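Local coordinates for uncharacterized protein Atu1656 (Agrobacterium tumefaciens, PDB 2OJH) that is of unknown function but belongs to the TolB family and folds as a six-bladed beta-propeller, at residues Ser22-Phe27 with Trp38-Leu43; Pro47-Asp52 with Glu285-Arg290; Gly53-Leu58 with His90-Asp95; Phe221-Pro226 with Ser276-Pro281. One frame throughout, in Å; residues are numbered along the deposited sequence. Where two conformers were deposited one is given.

Interaction 1: residues Ser22-Phe27 with Trp38-Leu43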
loop_
_atom_site.group_PDB
_atom_site.type_symbol
_atom_site.label_atom_id
_atom_site.label_comp_id
_atom_site.label_asym_id
_atom_site.label_seq_id
_atom_site.Cartn_x
_atom_site.Cartn_y
_atom_site.Cartn_z
ATOM N N SER A 22 -9.780 6.936 14.164
ATOM C CA SER A 22 -8.541 6.396 13.642
ATOM C C SER A 22 -7.433 6.608 14.661
ATOM O O SER A 22 -7.388 7.650 15.317
ATOM C CB SER A 22 -8.110 7.092 12.335
ATOM O OG SER A 22 -9.186 7.245 11.425
ATOM N N SER A 23 -6.559 5.601 14.760
ATOM C CA SER A 23 -5.340 5.629 15.563
ATOM C C SER A 23 -4.184 5.274 14.639
ATOM O O SER A 23 -4.055 4.135 14.189
ATOM C CB SER A 23 -5.429 4.622 16.715
ATOM O OG SER A 23 -4.311 4.729 17.587
ATOM N N ILE A 24 -3.381 6.281 14.314
ATOM C CA ILE A 24 -2.199 6.100 13.486
ATOM C C ILE A 24 -1.082 5.580 14.420
ATOM O O ILE A 24 -0.731 6.225 15.419
ATOM C CB ILE A 24 -1.787 7.423 12.746
ATOM C CG1 ILE A 24 -2.889 7.908 11.770
ATOM C CG2 ILE A 24 -0.552 7.171 11.893
ATOM C CD1 ILE A 24 -4.129 8.440 12.376
ATOM N N GLU A 25 -0.575 4.394 14.105
ATOM C CA GLU A 25 0.316 3.664 15.006
ATOM C C GLU A 25 1.549 3.110 14.297
ATOM O O GLU A 25 1.552 2.961 13.085
ATOM C CB GLU A 25 -0.476 2.543 15.667
ATOM C CG GLU A 25 -1.605 3.067 16.574
ATOM C CD GLU A 25 -2.433 1.978 17.245
ATOM O OE1 GLU A 25 -2.086 0.789 17.141
ATOM O OE2 GLU A 25 -3.451 2.330 17.896
ATOM N N ILE A 26 2.591 2.779 15.062
ATOM C CA ILE A 26 3.799 2.176 14.508
ATOM C C ILE A 26 4.122 0.948 15.325
ATOM O O ILE A 26 3.941 0.963 16.542
ATOM C CB ILE A 26 4.953 3.177 14.624
ATOM C CG1 ILE A 26 4.777 4.287 13.577
ATOM C CG2 ILE A 26 6.301 2.461 14.530
ATOM C CD1 ILE A 26 5.645 5.537 13.916
ATOM N N PHE A 27 4.528 -0.133 14.663
ATOM C CA PHE A 27 4.912 -1.351 15.361
ATOM C C PHE A 27 6.345 -1.646 14.941
ATOM O O PHE A 27 6.690 -1.601 13.739
ATOM C CB PHE A 27 4.014 -2.498 14.950
ATOM C CG PHE A 27 4.263 -3.784 15.697
ATOM C CD1 PHE A 27 3.727 -3.980 16.950
ATOM C CD2 PHE A 27 5.008 -4.817 15.111
ATOM C CE1 PHE A 27 3.953 -5.186 17.665
ATOM C CE2 PHE A 27 5.232 -6.001 15.776
ATOM C CZ PHE A 27 4.695 -6.201 17.067
ATOM N N TRP A 38 -0.886 9.343 16.538
ATOM C CA TRP A 38 -1.978 10.322 16.524
ATOM C C TRP A 38 -3.318 9.607 16.457
ATOM O O TRP A 38 -3.459 8.648 15.691
ATOM C CB TRP A 38 -1.837 11.205 15.281
ATOM C CG TRP A 38 -2.703 12.408 15.287
ATOM C CD1 TRP A 38 -2.701 13.421 16.209
ATOM C CD2 TRP A 38 -3.676 12.750 14.307
ATOM N NE1 TRP A 38 -3.643 14.368 15.862
ATOM C CE2 TRP A 38 -4.248 13.986 14.695
ATOM C CE3 TRP A 38 -4.115 12.142 13.131
ATOM C CZ2 TRP A 38 -5.241 14.627 13.948
ATOM C CZ3 TRP A 38 -5.119 12.791 12.364
ATOM C CH2 TRP A 38 -5.678 14.011 12.797
ATOM N N GLN A 39 -4.286 10.067 17.257
ATOM C CA GLN A 39 -5.668 9.591 17.175
ATOM C C GLN A 39 -6.554 10.724 16.746
ATOM O O GLN A 39 -6.287 11.891 17.080
ATOM C CB GLN A 39 -6.145 8.999 18.499
ATOM C CG GLN A 39 -5.252 7.831 18.950
ATOM C CD GLN A 39 -5.849 7.034 20.062
ATOM O OE1 GLN A 39 -6.636 7.557 20.861
ATOM N NE2 GLN A 39 -5.457 5.754 20.151
ATOM N N THR A 40 -7.615 10.400 16.006
ATOM C CA THR A 40 -8.528 11.420 15.480
ATOM C C THR A 40 -9.935 10.859 15.327
ATOM O O THR A 40 -10.090 9.664 15.085
ATOM C CB THR A 40 -8.018 11.994 14.121
ATOM O OG1 THR A 40 -8.980 12.907 13.560
ATOM C CG2 THR A 40 -7.731 10.891 13.138
ATOM N N PRO A 41 -10.959 11.717 15.487
ATOM C CA PRO A 41 -12.327 11.312 15.126
ATOM C C PRO A 41 -12.567 11.263 13.603
ATOM O O PRO A 41 -13.605 10.795 13.165
ATOM C CB PRO A 41 -13.193 12.388 15.790
ATOM C CG PRO A 41 -12.322 13.599 15.767
ATOM C CD PRO A 41 -10.928 13.088 16.026
ATOM N N GLU A 42 -11.600 11.734 12.824
ATOM C CA GLU A 42 -11.669 11.649 11.372
ATOM C C GLU A 42 -11.238 10.267 10.882
ATOM O O GLU A 42 -10.712 9.457 11.658
ATOM C CB GLU A 42 -10.799 12.738 10.733
ATOM C CG GLU A 42 -11.080 14.148 11.271
ATOM C CD GLU A 42 -12.443 14.689 10.865
ATOM O OE1 GLU A 42 -12.973 14.284 9.810
ATOM O OE2 GLU A 42 -12.989 15.533 11.604
ATOM N N LEU A 43 -11.471 10.001 9.599
ATOM C CA LEU A 43 -11.056 8.742 8.982
ATOM C C LEU A 43 -9.768 8.980 8.196
ATOM O O LEU A 43 -9.777 9.662 7.157
ATOM C CB LEU A 43 -12.176 8.224 8.067
ATOM C CG LEU A 43 -12.096 6.777 7.584
ATOM C CD1 LEU A 43 -12.330 5.830 8.743
ATOM C CD2 LEU A 43 -13.156 6.573 6.515
#
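Ser22 OG is held by two groups. It donates to the carbonyl O of Glu42 at 2.7 Å, in the carbonyl plane and on a lone pair, and it accepts from the backbone N of Phe44. The first torsion (chi1 -45°) sets OG beside the backbone N of its own residue, and the serine ties down the turn that leaves the partner strand. The paired parts belong to a beta hairpin of strands 22-28 and 33-40, in one blade of the propeller. Strand 285-291 pairs on the other side of 22-28, so the blade joins both ends of the chain, a closure familiar in beta-propellers. The strands run antiparallel. Ser22 and Thr40 form a hydrogen-bonded pair, with Thr40 N to Ser22 O at 2.8 Å. Ile24 and Trp38 form the next one. Ile24 N meets Trp38 O at 2.7 Å, but the return bond from Trp38 N to Ile24 O is weak at 3.3 Å. Between them Ser23 faces Gln39 in a non-hydrogen-bonded pair. Here side chains supply the bonds. Gln39 NE2 donates to Ser23 OG at 3.0 Å, and Ser23 OG lies 18° out of the Gln39 amide plane. Ser23 OG in turn donates to the anti lone pair of Glu25 OE2 at 2.6 Å, while Glu25 OE1 forms a salt bridge with Arg290. On the other face Ile24 and Trp38 lie side by side, CD1 to CE3 3.8 Å. Thr40 CB sits over one face of the Trp38 ring, offset toward the rim, and Thr40 OG1 accepts from Glu42 N in an ST turn.

Interaction 2: residues Pro47-Asp52 with Glu285-Arg290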
loop_
_atom_site.group_PDB
_atom_site.type_symbol
_atom_site.label_atom_id
_atom_site.label_comp_id
_atom_site.label_asym_id
_atom_site.label_seq_id
_atom_site.Cartn_x
_atom_site.Cartn_y
_atom_site.Cartn_z
ATOM N N PRO A 47 -0.990 4.688 5.682
ATOM C CA PRO A 47 0.244 5.473 5.823
ATOM C C PRO A 47 1.416 4.943 4.961
ATOM O O PRO A 47 1.627 3.718 4.872
ATOM C CB PRO A 47 0.560 5.332 7.324
ATOM C CG PRO A 47 -0.026 4.000 7.711
ATOM C CD PRO A 47 -1.298 3.896 6.890
ATOM N N ASN A 48 2.132 5.876 4.325
ATOM C CA ASN A 48 3.513 5.668 3.857
ATOM C C ASN A 48 4.468 6.284 4.879
ATOM O O ASN A 48 4.083 7.159 5.659
ATOM C CB ASN A 48 3.811 6.467 2.561
ATOM C CG ASN A 48 2.867 6.166 1.422
ATOM O OD1 ASN A 48 2.272 7.081 0.865
ATOM N ND2 ASN A 48 2.718 4.893 1.060
ATOM N N TRP A 49 5.730 5.857 4.843
ATOM C CA TRP A 49 6.737 6.401 5.730
ATOM C C TRP A 49 7.806 7.017 4.875
ATOM O O TRP A 49 8.341 6.341 3.992
ATOM C CB TRP A 49 7.330 5.264 6.562
ATOM C CG TRP A 49 8.023 5.678 7.854
ATOM C CD1 TRP A 49 8.912 6.724 8.050
ATOM C CD2 TRP A 49 7.914 5.002 9.115
ATOM N NE1 TRP A 49 9.360 6.718 9.364
ATOM C CE2 TRP A 49 8.763 5.669 10.030
ATOM C CE3 TRP A 49 7.198 3.864 9.549
ATOM C CZ2 TRP A 49 8.892 5.258 11.376
ATOM C CZ3 TRP A 49 7.322 3.464 10.881
ATOM C CH2 TRP A 49 8.169 4.157 11.774
ATOM N N SER A 50 8.116 8.282 5.125
ATOM C CA SER A 50 9.071 9.017 4.315
ATOM C C SER A 50 10.459 8.375 4.338
ATOM O O SER A 50 10.869 7.813 5.356
ATOM C CB SER A 50 9.135 10.471 4.760
ATOM O OG SER A 50 9.911 10.657 5.924
ATOM N N PRO A 51 11.176 8.422 3.198
ATOM C CA PRO A 51 12.489 7.783 3.138
ATOM C C PRO A 51 13.528 8.396 4.047
ATOM O O PRO A 51 14.497 7.723 4.363
ATOM C CB PRO A 51 12.903 7.934 1.663
ATOM C CG PRO A 51 11.702 8.259 0.946
ATOM C CD PRO A 51 10.786 8.974 1.892
ATOM N N ASP A 52 13.343 9.646 4.463
ATOM C CA ASP A 52 14.222 10.231 5.471
ATOM C C ASP A 52 13.771 9.911 6.907
ATOM O O ASP A 52 14.383 10.348 7.860
ATOM C CB ASP A 52 14.402 11.744 5.273
ATOM C CG ASP A 52 13.122 12.536 5.489
ATOM O OD1 ASP A 52 12.101 11.964 5.925
ATOM O OD2 ASP A 52 13.136 13.763 5.228
ATOM N N GLU A 285 10.383 -1.164 11.502
ATOM C CA GLU A 285 9.075 -0.697 11.965
ATOM C C GLU A 285 8.175 -0.449 10.781
ATOM O O GLU A 285 8.656 -0.091 9.698
ATOM C CB GLU A 285 9.199 0.618 12.752
ATOM C CG GLU A 285 10.135 0.527 13.919
ATOM C CD GLU A 285 10.251 1.810 14.729
ATOM O OE1 GLU A 285 10.277 2.912 14.151
ATOM O OE2 GLU A 285 10.369 1.679 15.956
ATOM N N PHE A 286 6.879 -0.649 10.979
ATOM C CA PHE A 286 5.922 -0.213 9.960
ATOM C C PHE A 286 4.789 0.626 10.569
ATOM O O PHE A 286 4.449 0.455 11.759
ATOM C CB PHE A 286 5.399 -1.432 9.177
ATOM C CG PHE A 286 4.644 -2.408 10.022
ATOM C CD1 PHE A 286 3.309 -2.179 10.287
ATOM C CD2 PHE A 286 5.260 -3.567 10.522
ATOM C CE1 PHE A 286 2.577 -3.042 11.068
ATOM C CE2 PHE A 286 4.533 -4.469 11.311
ATOM C CZ PHE A 286 3.197 -4.216 11.585
ATOM N N ALA A 287 4.204 1.524 9.758
ATOM C CA ALA A 287 3.055 2.325 10.149
ATOM C C ALA A 287 1.759 1.633 9.685
ATOM O O ALA A 287 1.761 0.907 8.684
ATOM C CB ALA A 287 3.167 3.769 9.540
ATOM N N TYR A 288 0.683 1.839 10.444
ATOM C CA TYR A 288 -0.632 1.248 10.162
ATOM C C TYR A 288 -1.724 2.068 10.877
ATOM O O TYR A 288 -1.416 2.897 11.751
ATOM C CB TYR A 288 -0.668 -0.239 10.576
ATOM C CG TYR A 288 -0.546 -0.442 12.069
ATOM C CD1 TYR A 288 0.705 -0.400 12.700
ATOM C CD2 TYR A 288 -1.693 -0.650 12.862
ATOM C CE1 TYR A 288 0.812 -0.546 14.097
ATOM C CE2 TYR A 288 -1.595 -0.793 14.245
ATOM C CZ TYR A 288 -0.338 -0.761 14.844
ATOM O OH TYR A 288 -0.235 -0.874 16.193
ATOM N N VAL A 289 -2.990 1.869 10.500
ATOM C CA VAL A 289 -4.098 2.535 11.183
ATOM C C VAL A 289 -4.985 1.486 11.796
ATOM O O VAL A 289 -5.412 0.570 11.110
ATOM C CB VAL A 289 -4.961 3.427 10.251
ATOM C CG1 VAL A 289 -5.912 4.344 11.075
ATOM C CG2 VAL A 289 -4.061 4.290 9.325
ATOM N N ARG A 290 -5.246 1.644 13.089
ATOM C CA ARG A 290 -6.205 0.841 13.821
ATOM C C ARG A 290 -7.466 1.711 13.883
ATOM O O ARG A 290 -7.380 2.929 14.041
ATOM C CB ARG A 290 -5.638 0.558 15.231
ATOM C CG ARG A 290 -6.590 -0.058 16.258
ATOM C CD ARG A 290 -5.963 -0.014 17.692
ATOM N NE ARG A 290 -4.626 -0.599 17.672
ATOM C CZ ARG A 290 -4.371 -1.894 17.813
ATOM N NH1 ARG A 290 -5.363 -2.760 18.028
ATOM N NH2 ARG A 290 -3.116 -2.333 17.757
#
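The Trp49 ring meets strand 285-290 with its edge. Phe286 C lies in the ring plane, 3.8 Å from CZ3, and Ala287 N also lies close to that plane. The first torsion of Trp49 (chi1 -159°) puts CG anti to the backbone N, and the six-membered ring extends to the other strand. The Glu285 carboxylate comes in obliquely, its plane 36° from the ring, with OE1 3.4 Å from Trp49 CH2. Neither polar end finds its bond here: Trp49 NE1 donates to Gly53 O, and Glu285 OE2 accepts from Asn28 ND2. A second flat group, the Tyr288 ring, has Phe286 O at its edge, in plane.

The rest of the contact is apolar. Ala287 CB fits between Pro47 and Trp49, 3.7 Å from Pro47 CG and 4.0 Å from Trp49 CE3. Pro47 CG also rests against the peptide that links Ala287 to Tyr288, at 3.6 Å from Tyr288 N. Pro47 CD meets Val289 CG2 at 3.7 Å. No hydrogen bond crosses. The two strands are antiparallel, but their axes stay 6.6 Å apart, too far for sheet pairing. They belong to different sheets, so this is side-chain packing between consecutive propeller blades.

Strand 45-49 is the first strand of its four-stranded sheet and pairs with strand 55-60, whose Leu56 also touches Trp49 and Ala287. Strand 285-291 is the edge strand of the closing sheet on the side nearer the centre. Its neighbour 22-28 sends Ile26 against Trp49 and Glu285, and strand 262-267 of the preceding blade meets Phe286 and Tyr288.

Interaction 3: residues Gly53-Leu58 with His90-Asp95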
loop_
_atom_site.group_PDB
_atom_site.type_symbol
_atom_site.label_atom_id
_atom_site.label_comp_id
_atom_site.label_asym_id
_atom_site.label_seq_id
_atom_site.Cartn_x
_atom_site.Cartn_y
_atom_site.Cartn_z
ATOM N N GLY A 53 12.684 9.166 7.054
ATOM C CA GLY A 53 12.268 8.674 8.369
ATOM C C GLY A 53 11.413 9.632 9.170
ATOM O O GLY A 53 10.874 9.253 10.223
ATOM N N LYS A 54 11.251 10.853 8.663
ATOM C CA LYS A 54 10.711 11.944 9.452
ATOM C C LYS A 54 9.196 12.146 9.483
ATOM O O LYS A 54 8.688 12.841 10.374
ATOM C CB LYS A 54 11.308 13.252 8.968
ATOM C CG LYS A 54 12.786 13.381 9.233
ATOM C CD LYS A 54 13.205 14.817 9.001
ATOM C CE LYS A 54 14.586 15.052 9.580
ATOM N NZ LYS A 54 14.946 16.496 9.642
ATOM N N TYR A 55 8.479 11.614 8.497
ATOM C CA TYR A 55 7.034 11.789 8.502
ATOM C C TYR A 55 6.268 10.627 7.901
ATOM O O TYR A 55 6.825 9.800 7.155
ATOM C CB TYR A 55 6.629 13.086 7.818
ATOM C CG TYR A 55 6.889 13.147 6.320
ATOM C CD1 TYR A 55 5.939 12.661 5.413
ATOM C CD2 TYR A 55 8.057 13.733 5.804
ATOM C CE1 TYR A 55 6.154 12.729 4.042
ATOM C CE2 TYR A 55 8.272 13.801 4.419
ATOM C CZ TYR A 55 7.312 13.300 3.557
ATOM O OH TYR A 55 7.477 13.350 2.188
ATOM N N LEU A 56 4.980 10.565 8.234
ATOM C CA LEU A 56 4.067 9.657 7.569
ATOM C C LEU A 56 3.189 10.414 6.585
ATOM O O LEU A 56 2.805 11.569 6.833
ATOM C CB LEU A 56 3.170 8.901 8.572
ATOM C CG LEU A 56 3.885 8.142 9.697
ATOM C CD1 LEU A 56 2.856 7.621 10.686
ATOM C CD2 LEU A 56 4.765 6.992 9.178
ATOM N N LEU A 57 2.877 9.748 5.474
ATOM C CA LEU A 57 1.961 10.279 4.470
ATOM C C LEU A 57 0.652 9.474 4.482
ATOM O O LEU A 57 0.637 8.242 4.233
ATOM C CB LEU A 57 2.621 10.306 3.088
ATOM C CG LEU A 57 1.844 11.002 1.959
ATOM C CD1 LEU A 57 1.859 12.519 2.134
ATOM C CD2 LEU A 57 2.437 10.581 0.612
ATOM N N LEU A 58 -0.435 10.159 4.823
ATOM C CA LEU A 58 -1.758 9.533 4.959
ATOM C C LEU A 58 -2.773 10.200 4.025
ATOM O O LEU A 58 -2.628 11.367 3.661
ATOM C CB LEU A 58 -2.304 9.724 6.384
ATOM C CG LEU A 58 -1.832 8.947 7.628
ATOM C CD1 LEU A 58 -2.424 7.576 7.783
ATOM C CD2 LEU A 58 -0.302 8.951 7.832
ATOM N N HIS A 90 -1.092 5.184 -2.731
ATOM C CA HIS A 90 -0.201 6.327 -2.938
ATOM C C HIS A 90 1.157 5.961 -2.373
ATOM O O HIS A 90 1.284 5.008 -1.639
ATOM C CB HIS A 90 -0.743 7.611 -2.266
ATOM C CG HIS A 90 -1.211 7.423 -0.842
ATOM N ND1 HIS A 90 -0.337 7.334 0.224
ATOM C CD2 HIS A 90 -2.456 7.344 -0.312
ATOM C CE1 HIS A 90 -1.022 7.173 1.342
ATOM N NE2 HIS A 90 -2.313 7.184 1.047
ATOM N N GLY A 91 2.192 6.720 -2.670
ATOM C CA GLY A 91 3.489 6.313 -2.168
ATOM C C GLY A 91 4.487 7.408 -2.400
ATOM O O GLY A 91 4.130 8.460 -2.943
ATOM N N ILE A 92 5.709 7.165 -1.941
ATOM C CA ILE A 92 6.788 8.173 -1.958
ATOM C C ILE A 92 7.989 7.526 -2.653
ATOM O O ILE A 92 8.264 6.308 -2.454
ATOM C CB ILE A 92 7.157 8.612 -0.520
ATOM C CG1 ILE A 92 5.924 9.074 0.291
ATOM C CG2 ILE A 92 8.192 9.722 -0.531
ATOM C CD1 ILE A 92 6.279 9.392 1.769
ATOM N N SER A 93 8.649 8.272 -3.524
ATOM C CA SER A 93 9.762 7.746 -4.299
ATOM C C SER A 93 10.945 7.525 -3.367
ATOM O O SER A 93 11.058 8.202 -2.344
ATOM C CB SER A 93 10.165 8.741 -5.396
ATOM O OG SER A 93 10.624 9.917 -4.779
ATOM N N PRO A 94 11.852 6.591 -3.719
ATOM C CA PRO A 94 12.942 6.247 -2.803
ATOM C C PRO A 94 13.802 7.460 -2.455
ATOM O O PRO A 94 14.304 7.574 -1.323
ATOM C CB PRO A 94 13.752 5.215 -3.603
ATOM C CG PRO A 94 12.740 4.572 -4.528
ATOM C CD PRO A 94 11.905 5.787 -4.955
ATOM N N ASP A 95 13.950 8.376 -3.393
ATOM C CA ASP A 95 14.768 9.557 -3.109
ATOM C C ASP A 95 13.973 10.630 -2.362
ATOM O O ASP A 95 14.510 11.677 -1.998
ATOM C CB ASP A 95 15.441 10.090 -4.383
ATOM C CG ASP A 95 14.481 10.831 -5.314
ATOM O OD1 ASP A 95 13.263 10.722 -5.157
ATOM O OD2 ASP A 95 14.971 11.548 -6.222
#
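Ile92 meets both Leu57 and Tyr55. Its CG1 lies 3.8 Å from Leu57 CD2, and the two side chains pass each other at a slant. Its CD1 reaches Leu57 CB at 4.0 Å and meets Tyr55 CE1, also at 4.0 Å, where the tyrosine and isoleucine come tip to tip. Leu57 has CG anti to the backbone N (chi1 -173°), and the CD2 methyl beyond it meets Ile92. At the other end of the contact His90 turns the edge of its imidazole to the backbone, and Leu57 O lies near the ring plane, 3.5 Å from CE1. No hydrogen bond links the segments.

Hydrogen bonds from a second shell hold the polar groups. The His90 ring is held at both nitrogens, ND1 by Asn48 OD1 and NE2 by Asn59 OD1, while His90 N bonds to Ser276 OG. Leu57 O accepts its hydrogen bond from the backbone N of Asn48. Tyr55 OH bonds to Tyr99 OH. Beyond Ile92 the chain turns at Ser93, Pro94 and Asp95, where Ser93 OG donates to Asp95 OD1 at 2.8 Å. Ser50, Pro51 and Asp52 repeat this turn one blade earlier.

The contact joins two consecutive blades of the propeller. Strand 55-60 is the second strand of its sheet, between 45-49 and 63-68, and Leu64 of 63-68 also touches His90. Strand 91-92 begins the next sheet and pairs with 98-103.

Interaction 4: residues Phe221-Pro226 with Ser276-Pro281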
loop_
_atom_site.group_PDB
_atom_site.type_symbol
_atom_site.label_atom_id
_atom_site.label_comp_id
_atom_site.label_asym_id
_atom_site.label_seq_id
_atom_site.Cartn_x
_atom_site.Cartn_y
_atom_site.Cartn_z
ATOM N N PHE A 221 -2.731 -6.809 0.915
ATOM C CA PHE A 221 -1.768 -5.768 1.225
ATOM C C PHE A 221 -0.343 -6.243 1.590
ATOM O O PHE A 221 0.204 -5.791 2.607
ATOM C CB PHE A 221 -2.291 -4.845 2.356
ATOM C CG PHE A 221 -3.778 -4.606 2.329
ATOM C CD1 PHE A 221 -4.393 -3.968 1.227
ATOM C CD2 PHE A 221 -4.563 -5.002 3.413
ATOM C CE1 PHE A 221 -5.795 -3.784 1.190
ATOM C CE2 PHE A 221 -5.968 -4.809 3.400
ATOM C CZ PHE A 221 -6.585 -4.201 2.290
ATOM N N PRO A 222 0.288 -7.112 0.767
ATOM C CA PRO A 222 1.701 -7.450 1.076
ATOM C C PRO A 222 2.681 -6.283 0.904
ATOM O O PRO A 222 2.676 -5.582 -0.143
ATOM C CB PRO A 222 1.995 -8.622 0.110
ATOM C CG PRO A 222 1.056 -8.382 -1.071
ATOM C CD PRO A 222 -0.210 -7.857 -0.414
ATOM N N HIS A 223 3.472 -6.022 1.961
ATOM C CA HIS A 223 4.578 -5.098 1.881
ATOM C C HIS A 223 5.877 -5.755 2.346
ATOM O O HIS A 223 6.055 -6.003 3.530
ATOM C CB HIS A 223 4.253 -3.811 2.665
ATOM C CG HIS A 223 2.942 -3.198 2.275
ATOM N ND1 HIS A 223 2.715 -2.685 1.018
ATOM C CD2 HIS A 223 1.779 -3.055 2.956
ATOM C CE1 HIS A 223 1.484 -2.209 0.954
ATOM N NE2 HIS A 223 0.897 -2.408 2.121
ATOM N N PRO A 224 6.762 -6.085 1.395
ATOM C CA PRO A 224 8.125 -6.478 1.725
ATOM C C PRO A 224 8.911 -5.363 2.453
ATOM O O PRO A 224 8.896 -4.193 2.033
ATOM C CB PRO A 224 8.748 -6.791 0.369
ATOM C CG PRO A 224 7.618 -7.044 -0.555
ATOM C CD PRO A 224 6.490 -6.169 -0.052
ATOM N N SER A 225 9.568 -5.743 3.540
ATOM C CA SER A 225 10.403 -4.817 4.313
ATOM C C SER A 225 11.617 -4.383 3.485
ATOM O O SER A 225 12.205 -5.210 2.774
ATOM C CB SER A 225 10.874 -5.516 5.593
ATOM O OG SER A 225 11.886 -4.783 6.262
ATOM N N PRO A 226 12.015 -3.099 3.574
ATOM C CA PRO A 226 13.258 -2.697 2.889
ATOM C C PRO A 226 14.513 -3.465 3.334
ATOM O O PRO A 226 15.553 -3.425 2.641
ATOM C CB PRO A 226 13.402 -1.215 3.223
ATOM C CG PRO A 226 12.365 -0.893 4.212
ATOM C CD PRO A 226 11.360 -1.975 4.269
ATOM N N SER A 276 -1.072 0.932 1.382
ATOM C CA SER A 276 0.093 1.373 0.630
ATOM C C SER A 276 1.409 1.017 1.361
ATOM O O SER A 276 1.377 0.696 2.564
ATOM C CB SER A 276 0.010 2.875 0.406
ATOM O OG SER A 276 -0.990 3.163 -0.557
ATOM N N PRO A 277 2.555 1.053 0.647
ATOM C CA PRO A 277 3.831 0.651 1.264
ATOM C C PRO A 277 4.095 1.385 2.570
ATOM O O PRO A 277 4.147 2.626 2.587
ATOM C CB PRO A 277 4.870 0.981 0.205
ATOM C CG PRO A 277 4.140 0.950 -1.103
ATOM C CD PRO A 277 2.715 1.415 -0.780
ATOM N N ASN A 278 4.192 0.636 3.677
ATOM C CA ASN A 278 4.183 1.282 5.014
ATOM C C ASN A 278 5.440 1.164 5.931
ATOM O O ASN A 278 5.372 1.468 7.128
ATOM C CB ASN A 278 2.974 0.759 5.766
ATOM C CG ASN A 278 3.013 -0.732 5.921
ATOM O OD1 ASN A 278 3.627 -1.432 5.105
ATOM N ND2 ASN A 278 2.401 -1.231 6.984
ATOM N N TRP A 279 6.573 0.712 5.392
ATOM C CA TRP A 279 7.738 0.415 6.229
ATOM C C TRP A 279 8.543 1.669 6.413
ATOM O O TRP A 279 8.705 2.477 5.465
ATOM C CB TRP A 279 8.637 -0.652 5.568
ATOM C CG TRP A 279 8.096 -2.069 5.646
ATOM C CD1 TRP A 279 7.329 -2.721 4.728
ATOM C CD2 TRP A 279 8.276 -2.971 6.739
ATOM N NE1 TRP A 279 7.030 -4.003 5.181
ATOM C CE2 TRP A 279 7.629 -4.179 6.405
ATOM C CE3 TRP A 279 8.967 -2.887 7.955
ATOM C CZ2 TRP A 279 7.613 -5.276 7.277
ATOM C CZ3 TRP A 279 8.967 -3.983 8.810
ATOM C CH2 TRP A 279 8.291 -5.147 8.473
ATOM N N SER A 280 9.069 1.831 7.622
ATOM C CA SER A 280 10.187 2.749 7.866
ATOM C C SER A 280 11.351 2.381 6.937
ATOM O O SER A 280 11.537 1.201 6.593
ATOM C CB SER A 280 10.641 2.574 9.311
ATOM O OG SER A 280 11.837 3.275 9.527
ATOM N N PRO A 281 12.160 3.379 6.542
ATOM C CA PRO A 281 13.294 3.073 5.676
ATOM C C PRO A 281 14.295 2.135 6.345
ATOM O O PRO A 281 15.046 1.464 5.643
ATOM C CB PRO A 281 13.919 4.448 5.411
ATOM C CG PRO A 281 13.457 5.307 6.503
ATOM C CD PRO A 281 12.085 4.817 6.871
#
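In Trp279 the first torsion (chi1 -75°) sets CG beside its own backbone N, and the indole lies against 223-226. In His223 (chi1 -52°) CG is placed likewise, and the imidazole lies against 276-278. Trp279 NE1 donates to His223 O at 2.8 Å. The oxygen lies in the plane of the indole, whereas the donor stands 61° above the carbonyl plane. Ser225 covers one face of the indole, with CA 3.5 Å from the centroid of the five-membered ring in a CH-pi contact. Pro226 CD touches Trp279 CB at 3.3 Å.

In the propeller fold, His223 lies on strand 217-224, the first of its sheet. Segment 276-281 is part of the loop leading into strand 285-291 of the closing blade, and the touching parts run nearly parallel close to the centre of the chain.

Pro277 CA makes a CH-pi contact over one face of the His223 ring, 3.9 Å from its centroid. Ser276 O lies over the rim of that face, and Phe221 C is on the opposite one. ND1 bonds to Asp179 OD2 and NE2 to Met274 O. Asn278 ND2 donates to Ala287 O, but buried Asn278 OD1, 3.3 Å from His223 CD2, has no hydrogen-bond partner in the model.

Interaction 1 is the most peripheral and only partly buried, its centre about 17 Å from the centre of the chain. It is also the one held by a ladder of backbone bonds, because it lies within one sheet. Interactions 2, 3 and 4 are buried and join different blades mainly through side chains, some of them set against backbone. Interactions 1 and 2 share the closing sheet, and Ser23 N bonds to Arg290 O between them. Interactions 2 and 3 use neighbouring strands 45-49 and 55-60. Interactions 2 and 3 have no hydrogen bond across their segments, and interaction 4 has one, from an indole. The Asn48 side chain links interaction 2 to both 3 and 4, its ND2 donating to Pro277 O.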